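Local coordinates for cytochrome C3, A dimeric class III c-type cytochrome (Desulfovibrio gigas, PDB 1GYO), which probably carries electrons through its four covalently attached haem c groups per chain, as a disulfide-linked dimer of class III c-type cytochrome subunits, at residues G82-M87 with E92-I97; C39-D44 with S76-R81. All coordinates share one frame; numbering follows the deposited sequence.

Contact 1. Residues G82-M87 with E92-I97. With HEC (heme c), chain E.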
# COMPACT_ATOMS: atom_id res chain seq x y z
N GLY A 82 -20.71 -1.01 3.36
CA GLY A 82 -20.80 -2.44 3.13
C GLY A 82 -19.77 -3.24 3.90
O GLY A 82 -20.05 -4.31 4.43
N CYS A 83 -18.54 -2.76 3.93
CA CYS A 83 -17.53 -3.46 4.74
C CYS A 83 -17.88 -3.39 6.23
O CYS A 83 -17.86 -4.40 6.94
CB CYS A 83 -16.15 -2.84 4.49
SG CYS A 83 -14.97 -3.69 5.62
N HIS A 84 -18.24 -2.19 6.71
CA HIS A 84 -18.55 -2.12 8.15
C HIS A 84 -19.72 -3.04 8.49
O HIS A 84 -19.68 -3.73 9.50
CB HIS A 84 -18.84 -0.69 8.53
CG HIS A 84 -17.71 0.29 8.38
ND1 HIS A 84 -17.94 1.64 8.45
CD2 HIS A 84 -16.38 0.15 8.15
CE1 HIS A 84 -16.79 2.29 8.27
NE2 HIS A 84 -15.81 1.44 8.09
N LYS A 85 -20.78 -3.07 7.65
CA LYS A 85 -21.89 -3.96 7.98
C LYS A 85 -21.46 -5.41 7.96
O LYS A 85 -21.89 -6.23 8.81
CB LYS A 85 -23.05 -3.71 7.02
CG LYS A 85 -23.84 -2.48 7.25
CD LYS A 85 -25.03 -2.19 6.31
CE LYS A 85 -26.05 -3.30 6.38
NZ LYS A 85 -27.28 -2.86 5.62
N ALA A 86 -20.64 -5.82 7.00
CA ALA A 86 -20.22 -7.21 6.92
C ALA A 86 -19.37 -7.60 8.12
O ALA A 86 -19.50 -8.70 8.65
CB ALA A 86 -19.43 -7.45 5.64
N MET A 87 -18.50 -6.70 8.55
CA MET A 87 -17.65 -6.98 9.71
C MET A 87 -18.48 -7.05 10.96
O MET A 87 -18.29 -7.92 11.81
CB MET A 87 -16.55 -5.90 9.82
CG MET A 87 -15.55 -5.99 8.67
SD MET A 87 -14.11 -4.93 8.88
CE MET A 87 -13.21 -5.85 10.16
N GLU A 92 -16.74 -8.50 14.32
CA GLU A 92 -15.41 -7.95 14.22
C GLU A 92 -15.43 -6.44 14.43
O GLU A 92 -16.28 -5.71 13.93
CB GLU A 92 -14.85 -8.26 12.82
CG GLU A 92 -14.62 -9.77 12.65
CD GLU A 92 -14.27 -10.08 11.20
OE1 GLU A 92 -14.36 -9.14 10.38
OE2 GLU A 92 -13.93 -11.23 10.85
N GLN A 93 -14.47 -5.91 15.17
CA GLN A 93 -14.30 -4.48 15.34
C GLN A 93 -14.25 -3.74 14.01
O GLN A 93 -13.49 -4.11 13.10
CB GLN A 93 -12.97 -4.21 16.06
CG GLN A 93 -12.84 -2.78 16.56
CD GLN A 93 -11.68 -2.57 17.51
OE1 GLN A 93 -10.92 -1.60 17.41
NE2 GLN A 93 -11.45 -3.45 18.47
N THR A 94 -15.05 -2.69 13.85
CA THR A 94 -15.19 -2.02 12.54
C THR A 94 -15.72 -0.62 12.73
O THR A 94 -15.86 -0.12 13.86
CB THR A 94 -16.08 -2.90 11.67
OG1 THR A 94 -15.95 -2.47 10.29
CG2 THR A 94 -17.54 -2.89 12.04
N GLY A 95 -16.03 0.00 11.60
CA GLY A 95 -16.51 1.37 11.56
C GLY A 95 -18.01 1.51 11.64
O GLY A 95 -18.75 0.54 11.78
N PRO A 96 -18.46 2.75 11.58
CA PRO A 96 -19.88 3.07 11.77
C PRO A 96 -20.76 2.73 10.59
O PRO A 96 -20.36 2.69 9.43
CB PRO A 96 -19.89 4.59 12.00
CG PRO A 96 -18.65 5.08 11.33
CD PRO A 96 -17.64 3.99 11.48
N ILE A 97 -22.03 2.54 10.95
CA ILE A 97 -23.05 2.12 10.00
C ILE A 97 -24.23 3.08 9.94
O ILE A 97 -24.80 3.25 8.86
CB ILE A 97 -23.50 0.69 10.35
CG1 ILE A 97 -22.31 -0.29 10.17
CG2 ILE A 97 -24.71 0.26 9.58
CD1 ILE A 97 -22.51 -1.61 10.92
FE HEC E . -13.90 1.99 7.82
CHA HEC E . -13.19 2.12 11.13
CHB HEC E . -14.94 5.23 7.92
CHC HEC E . -14.22 2.00 4.50
CHD HEC E . -13.01 -1.26 7.74
NA HEC E . -14.12 3.37 9.26
C1A HEC E . -13.77 3.26 10.59
C2A HEC E . -14.11 4.46 11.31
C3A HEC E . -14.66 5.32 10.42
C4A HEC E . -14.61 4.67 9.14
CMA HEC E . -15.18 6.71 10.67
CAA HEC E . -13.85 4.68 12.78
CBA HEC E . -12.47 5.27 13.03
CGA HEC E . -12.35 6.74 12.67
O1A HEC E . -12.93 7.57 13.39
O2A HEC E . -11.69 7.06 11.66
NB HEC E . -14.42 3.36 6.47
C1B HEC E . -14.82 4.67 6.67
C2B HEC E . -15.11 5.32 5.42
C3B HEC E . -14.88 4.41 4.44
C4B HEC E . -14.48 3.19 5.10
CMB HEC E . -15.54 6.75 5.27
CAB HEC E . -15.06 4.54 2.95
CBB HEC E . -14.30 5.67 2.29
NC HEC E . -13.70 0.62 6.41
C1C HEC E . -13.93 0.78 5.05
C2C HEC E . -13.84 -0.47 4.35
C3C HEC E . -13.52 -1.41 5.27
C4C HEC E . -13.40 -0.72 6.55
CMC HEC E . -14.13 -0.63 2.87
CAC HEC E . -13.39 -2.89 5.13
CBC HEC E . -12.88 -3.46 3.84
ND HEC E . -13.28 0.68 9.17
C1D HEC E . -12.87 -0.62 8.96
C2D HEC E . -12.28 -1.20 10.14
C3D HEC E . -12.36 -0.25 11.10
C4D HEC E . -12.95 0.92 10.51
CMD HEC E . -11.71 -2.59 10.22
CAD HEC E . -11.94 -0.36 12.55
CBD HEC E . -10.54 0.14 12.79
CGD HEC E . -10.08 -0.16 14.22
O1D HEC E . -10.43 0.62 15.11
O2D HEC E . -9.43 -1.19 14.42
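The imidazole of His84 lies flat against the backbone of Gly95: Gly95 CA sits 3.3 Å from the ring centroid and 5° off its normal, a CH-pi contact over one face. At the ring edge, ND1 donates to Pro96 O at 2.8 Å with an N-H...O angle of 162°, the acceptor lying near the ring plane. With CG anti to the carbonyl carbon (chi1 -64°), the imidazole reaches out from helix 80-89 to the haem, where NE2 binds the iron at 2.0 Å; His31 supplies the other axial ligand. One helical turn on, Met87 bends at its last torsion and crosses Thr94 obliquely, bringing its SD 3.4 Å from Thr94 OG1, while its CE meets Gln93 O and Glu92 OE1. Thr94 OG1 is buried by the contact and has no partner in the model. The ends of the segments are tied by a backbone hydrogen bond from Glu92 N to Met87 O, 3.0 Å. At the far end, Ile97 CG2 packs 3.7 Å from Lys85 CG, the two side chains crossing at about a right angle. Cys80, Cys83 and His84 form the Cys-X-X-Cys-His haem-binding motif of c-type cytochromes; Cys83 SG makes a 1.8 Å thioether with HEC CAC, and the 92-97 loop packs on the motif's helix and haem, Pro96 CD 3.4 Å from HEC C3A. Iron at NE2, carbonyl at ND1 and glycine over the face together fix the rotation of the imidazole; the ND1 bond would probably make it a more electron-rich ligand, tending to stabilise the ferric haem.

Contact 2. Residues C39-D44 with S76-R81. With HEC (heme c), chain D.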
# COMPACT_ATOMS: atom_id res chain seq x y z
N CYS A 39 -10.15 -1.22 -0.60
CA CYS A 39 -10.84 0.03 -0.98
C CYS A 39 -10.47 0.43 -2.41
O CYS A 39 -11.35 0.68 -3.22
CB CYS A 39 -10.48 1.15 -0.03
SG CYS A 39 -10.96 0.73 1.68
N HIS A 40 -9.17 0.54 -2.66
CA HIS A 40 -8.68 0.90 -3.99
C HIS A 40 -8.68 -0.33 -4.89
O HIS A 40 -7.62 -0.87 -5.25
CB HIS A 40 -7.25 1.44 -3.86
CG HIS A 40 -7.13 2.68 -3.03
ND1 HIS A 40 -7.46 3.92 -3.53
CD2 HIS A 40 -6.66 2.89 -1.78
CE1 HIS A 40 -7.21 4.82 -2.56
NE2 HIS A 40 -6.72 4.25 -1.50
N HIS A 41 -9.88 -0.80 -5.19
CA HIS A 41 -10.07 -2.12 -5.79
C HIS A 41 -9.51 -2.20 -7.23
O HIS A 41 -9.35 -3.33 -7.71
CB HIS A 41 -11.56 -2.47 -5.80
CG HIS A 41 -12.43 -1.62 -6.65
ND1 HIS A 41 -12.80 -2.00 -7.91
CD2 HIS A 41 -13.00 -0.38 -6.50
CE1 HIS A 41 -13.57 -1.07 -8.45
NE2 HIS A 41 -13.74 -0.06 -7.62
N MET A 42 -9.24 -1.07 -7.85
CA MET A 42 -8.65 -1.05 -9.19
C MET A 42 -7.14 -1.01 -9.14
O MET A 42 -6.52 -1.13 -10.23
CB MET A 42 -9.18 0.15 -9.97
CG MET A 42 -10.70 0.12 -10.16
SD MET A 42 -11.32 -1.25 -11.14
CE MET A 42 -10.70 -0.75 -12.73
N PHE A 43 -6.52 -0.89 -7.98
CA PHE A 43 -5.05 -0.88 -7.93
C PHE A 43 -4.51 -2.30 -8.07
O PHE A 43 -4.96 -3.18 -7.36
CB PHE A 43 -4.62 -0.23 -6.59
CG PHE A 43 -3.08 -0.19 -6.51
CD1 PHE A 43 -2.35 0.78 -7.14
CD2 PHE A 43 -2.41 -1.16 -5.79
CE1 PHE A 43 -0.97 0.85 -7.04
CE2 PHE A 43 -1.03 -1.11 -5.68
CZ PHE A 43 -0.35 -0.14 -6.34
N ASP A 44 -3.52 -2.47 -8.96
CA ASP A 44 -2.94 -3.80 -9.10
C ASP A 44 -1.45 -3.64 -9.23
O ASP A 44 -0.93 -3.38 -10.35
CB ASP A 44 -3.53 -4.47 -10.32
CG ASP A 44 -3.01 -5.88 -10.53
OD1 ASP A 44 -1.98 -6.26 -9.93
OD2 ASP A 44 -3.66 -6.60 -11.36
N SER A 76 -21.71 -4.23 -1.40
CA SER A 76 -20.33 -4.59 -1.64
C SER A 76 -19.41 -4.26 -0.48
O SER A 76 -19.45 -3.13 0.03
CB SER A 76 -19.83 -3.81 -2.87
OG SER A 76 -18.42 -4.00 -3.01
N GLU A 77 -18.55 -5.17 -0.13
CA GLU A 77 -17.58 -4.93 0.93
C GLU A 77 -16.43 -4.03 0.51
O GLU A 77 -15.57 -3.75 1.35
CB GLU A 77 -17.04 -6.28 1.46
CG GLU A 77 -18.16 -7.09 2.10
CD GLU A 77 -17.69 -8.40 2.69
OE1 GLU A 77 -16.51 -8.45 3.10
OE2 GLU A 77 -18.51 -9.36 2.78
N ILE A 78 -16.42 -3.54 -0.72
CA ILE A 78 -15.50 -2.45 -1.12
C ILE A 78 -15.98 -1.12 -0.58
O ILE A 78 -15.20 -0.17 -0.41
CB ILE A 78 -15.34 -2.41 -2.64
CG1 ILE A 78 -14.87 -3.77 -3.19
CG2 ILE A 78 -14.41 -1.32 -3.08
CD1 ILE A 78 -14.95 -3.87 -4.71
N SER A 79 -17.30 -0.99 -0.34
CA SER A 79 -17.84 0.29 0.09
C SER A 79 -17.66 0.47 1.62
O SER A 79 -17.59 -0.48 2.37
CB SER A 79 -19.32 0.48 -0.26
OG SER A 79 -20.17 -0.22 0.67
N CYS A 80 -17.64 1.73 2.01
CA CYS A 80 -17.51 2.10 3.42
C CYS A 80 -18.55 1.38 4.25
O CYS A 80 -18.24 0.66 5.23
CB CYS A 80 -17.66 3.59 3.63
SG CYS A 80 -16.83 4.70 2.51
N ARG A 81 -19.83 1.55 3.88
CA ARG A 81 -20.89 0.99 4.74
C ARG A 81 -20.97 -0.51 4.57
O ARG A 81 -21.32 -1.23 5.53
CB ARG A 81 -22.18 1.73 4.43
CG ARG A 81 -23.28 1.49 5.42
CD ARG A 81 -24.37 2.55 5.31
NE ARG A 81 -25.39 2.34 6.32
CZ ARG A 81 -26.49 1.62 6.17
NH1 ARG A 81 -26.78 0.99 5.04
NH2 ARG A 81 -27.33 1.51 7.22
FE HEC D . -14.96 1.48 -7.89
CHA HEC D . -17.31 -0.88 -8.47
CHB HEC D . -15.87 1.59 -4.64
CHC HEC D . -12.39 3.59 -7.22
CHD HEC D . -14.29 1.70 -11.17
NA HEC D . -16.30 0.54 -6.78
C1A HEC D . -17.20 -0.43 -7.18
C2A HEC D . -18.01 -0.87 -6.07
C3A HEC D . -17.63 -0.15 -4.99
C4A HEC D . -16.55 0.71 -5.42
CMA HEC D . -18.19 -0.17 -3.59
CAA HEC D . -19.10 -1.91 -6.14
CBA HEC D . -20.45 -1.23 -6.29
CGA HEC D . -21.61 -2.18 -6.37
O1A HEC D . -22.67 -1.89 -5.76
O2A HEC D . -21.51 -3.19 -7.10
NB HEC D . -14.24 2.39 -6.24
C1B HEC D . -14.77 2.35 -4.98
C2B HEC D . -14.01 3.17 -4.06
C3B HEC D . -13.01 3.73 -4.78
C4B HEC D . -13.15 3.24 -6.14
CMB HEC D . -14.34 3.34 -2.61
CAB HEC D . -11.95 4.68 -4.33
CBB HEC D . -11.13 4.15 -3.14
NC HEC D . -13.60 2.44 -8.97
C1C HEC D . -12.60 3.28 -8.54
C2C HEC D . -11.83 3.81 -9.65
C3C HEC D . -12.42 3.33 -10.78
C4C HEC D . -13.49 2.45 -10.36
CMC HEC D . -10.67 4.76 -9.51
CAC HEC D . -12.08 3.65 -12.21
CBC HEC D . -10.64 3.39 -12.62
ND HEC D . -15.70 0.62 -9.50
C1D HEC D . -15.28 0.80 -10.80
C2D HEC D . -15.98 -0.09 -11.70
C3D HEC D . -16.83 -0.82 -10.93
C4D HEC D . -16.65 -0.39 -9.57
CMD HEC D . -15.75 -0.14 -13.18
CAD HEC D . -17.75 -1.94 -11.35
CBD HEC D . -17.15 -3.31 -11.11
CGD HEC D . -15.91 -3.56 -11.97
O1D HEC D . -14.85 -3.76 -11.39
O2D HEC D . -16.06 -3.55 -13.20
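His41 takes chi1 65°, with CG between its backbone N and carbonyl carbon, while Ile78 at chi1 -55° sends CG1 anti to its carbonyl carbon and CG2 anti to its N. These torsions bring the two side chains together at about a right angle. Both ends of the isoleucine fork touch the histidine: CD1 lies 3.8 Å from His41 CB, and CG2 is 3.8 Å from His41 CD2, approaching the ring obliquely. The CG2 methyl is 3.7 Å from Cys39 O and 3.6 Å from HEC CHB, so it touches both the 39-44 backbone and the porphyrin edge. His41 NE2 binds the iron at 2.0 Å, with His56 as the other axial ligand; adjacent His40 shares a second haem's iron with His28, so 39-44 joins two sites of the tetrahaem fold. Met42 CG lies over one face of the His41 ring, 3.5 Å above its plane and offset toward the rim. An ST turn shapes the other loop: Ile78 N donates to Ser76 OG at 3.1 Å with an angle of 160°, inside a type I turn from Ser76 to Ser79. Ser79 OG caps Gly82 N at the start of helix 80-89. No hydrogen bond crosses between the two segments, which bury just 145 Å². Association therefore rests on van der Waals contact and the shared haem; aliphatic carbon beside the axial histidine and porphyrin edge may lower the polarity there.

In the fold
From the N terminus, the chain first reaches residues 39-44, after the short helix 36-39. Contact 2 closes a loop of 31 intervening residues, which includes helix 68-72, by returning residues 76-81 to that segment. Helix 80-89 starts at the end of this return and leads into contact 1, where the chain turns back within four residues so that 92-97 lies along the helix. The loops run in series, neither nested nor crossed, with centres 13 Å apart. Arg81 NE to Ile97 O, 2.8 Å and probably a hydrogen bond, joins them, as does Glu77 O packing on Cys83 CB. Helix 80-89 carries contact 1's thioethers and axial histidine; contact 2 sets its start beside the haem of His41.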